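PDB 1GXM: pectate lyase, which cleaves polygalacturonic acid (pectate) by anti-beta-elimination, this chain being the catalytic module of a larger multidomain family 10 polysaccharide lyase. Local coordinates for residues Pro20-Leu25 against Leu144-Asn149. Numbering follows the deposited sequence.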
# COMPACT_ATOMS: atom_id res chain seq x y z
N PRO A 20 -4.13 -8.00 6.57
CA PRO A 20 -2.75 -7.76 6.14
C PRO A 20 -2.19 -6.38 6.49
O PRO A 20 -1.01 -6.24 6.81
CB PRO A 20 -2.82 -7.94 4.62
CG PRO A 20 -3.93 -8.85 4.42
CD PRO A 20 -4.94 -8.52 5.46
N ALA A 21 -3.02 -5.36 6.39
CA ALA A 21 -2.59 -4.00 6.70
C ALA A 21 -2.33 -3.83 8.20
O ALA A 21 -1.36 -3.21 8.61
CB ALA A 21 -3.63 -3.01 6.22
N ALA A 22 -3.20 -4.39 9.02
CA ALA A 22 -3.02 -4.37 10.45
C ALA A 22 -1.77 -5.17 10.84
O ALA A 22 -1.02 -4.77 11.74
CB ALA A 22 -4.22 -4.97 11.14
N ASN A 23 -1.54 -6.29 10.17
CA ASN A 23 -0.36 -7.10 10.44
C ASN A 23 0.89 -6.28 10.10
O ASN A 23 1.89 -6.28 10.84
CB ASN A 23 -0.37 -8.38 9.62
CG ASN A 23 -1.32 -9.43 10.15
OD1 ASN A 23 -1.63 -10.40 9.45
ND2 ASN A 23 -1.77 -9.27 11.38
N TRP A 24 0.87 -5.59 8.97
CA TRP A 24 1.99 -4.75 8.60
C TRP A 24 2.27 -3.71 9.69
O TRP A 24 3.41 -3.47 10.09
CB TRP A 24 1.76 -4.06 7.24
CG TRP A 24 2.75 -2.99 7.07
CD1 TRP A 24 4.03 -3.13 6.65
CD2 TRP A 24 2.59 -1.64 7.46
NE1 TRP A 24 4.68 -1.93 6.74
CE2 TRP A 24 3.81 -1.00 7.24
CE3 TRP A 24 1.52 -0.89 7.98
CZ2 TRP A 24 4.01 0.35 7.52
CZ3 TRP A 24 1.72 0.46 8.24
CH2 TRP A 24 2.95 1.04 8.02
N LEU A 25 1.22 -3.05 10.16
CA LEU A 25 1.39 -1.95 11.10
C LEU A 25 1.94 -2.48 12.41
O LEU A 25 2.87 -1.94 13.00
CB LEU A 25 0.06 -1.26 11.33
CG LEU A 25 0.12 0.05 12.12
CD1 LEU A 25 -1.01 0.98 11.68
CD2 LEU A 25 0.03 -0.21 13.63
N LEU A 144 -3.02 6.30 9.60
CA LEU A 144 -3.87 7.43 10.00
C LEU A 144 -5.15 6.93 10.67
O LEU A 144 -5.63 7.53 11.61
CB LEU A 144 -4.19 8.34 8.82
CG LEU A 144 -2.97 9.10 8.29
CD1 LEU A 144 -3.37 9.80 7.01
CD2 LEU A 144 -2.44 10.08 9.31
N ASP A 145 -5.69 5.83 10.17
CA ASP A 145 -6.89 5.24 10.77
C ASP A 145 -6.62 4.70 12.15
O ASP A 145 -7.43 4.87 13.04
CB ASP A 145 -7.45 4.16 9.89
CG ASP A 145 -8.69 3.56 10.46
OD1 ASP A 145 -9.76 4.22 10.43
OD2 ASP A 145 -8.66 2.42 10.94
N PHE A 146 -5.49 4.04 12.35
CA PHE A 146 -5.13 3.58 13.68
C PHE A 146 -4.97 4.80 14.61
O PHE A 146 -5.44 4.78 15.75
CB PHE A 146 -3.87 2.74 13.64
CG PHE A 146 -4.13 1.28 13.41
CD1 PHE A 146 -4.88 0.85 12.33
CD2 PHE A 146 -3.62 0.33 14.28
CE1 PHE A 146 -5.11 -0.48 12.13
CE2 PHE A 146 -3.83 -1.01 14.06
CZ PHE A 146 -4.60 -1.42 13.00
N ALA A 147 -4.35 5.86 14.11
CA ALA A 147 -4.16 7.07 14.91
C ALA A 147 -5.53 7.64 15.25
O ALA A 147 -5.82 7.97 16.41
CB ALA A 147 -3.31 8.07 14.16
N ALA A 148 -6.41 7.73 14.25
CA ALA A 148 -7.74 8.32 14.43
C ALA A 148 -8.57 7.58 15.45
O ALA A 148 -9.43 8.18 16.12
CB ALA A 148 -8.49 8.37 13.10
N ASN A 149 -8.33 6.28 15.54
CA ASN A 149 -9.12 5.40 16.40
C ASN A 149 -8.44 5.05 17.70
O ASN A 149 -8.89 4.17 18.44
CB ASN A 149 -9.50 4.15 15.63
CG ASN A 149 -10.61 4.39 14.68
OD1 ASN A 149 -11.72 4.68 15.11
ND2 ASN A 149 -10.33 4.32 13.38
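Leu25 and Phe146 meet as a branched aliphatic side chain laid over an aromatic face, a case of a leucine fork resting on a phenyl ring at a helix-helix join. Each side chain reaches toward the opposite helix, and the two slide past one another in opposite directions. The CD1 methyl of Leu25 stands 3.8 Å from the centroid of the Phe146 ring and 21° off its normal, a CH-pi contact displaced toward the rim, where Leu25 CD1 comes within 3.6 Å of Phe146 CG. The second methyl is on the same side of the ring plane but beyond the rim, past the CD2-CE2 bond, with Leu25 CD2 3.7 Å from Phe146 CD2. With CG anti to the backbone N (chi1 -171°) the leucine extends from its helix, and chi2 turns the fork. Ala22, one turn earlier, receives the far end of the ring: its CB is 4.0 Å from Phe146 CZ, at an oblique approach.

The contact lies at the C-terminal end of helix 136-148, in the helical part of a module of the six-hairpin clan, consistent with an alpha/alpha toroid-like architecture. Helix 20-28 meets the same helix further back, where Trp24 stacks on Tyr139. The three touching residues are buried, and the join is wholly apolar. Around it, Leu25 also touches Val81 of helix 77-90 and Pro153, while Phe146 packs on Phe154 and forms a cation-pi contact with Arg151.

At Asn149, the first residue to leave helical angles, the carbonyl O of Asp145 accepts from Asn149 N and, at 3.0 Å, from Asn149 ND2, the two donors arriving from opposite faces of the carbonyl plane. The side-chain bond is bent, with an N-H...O angle of 141°.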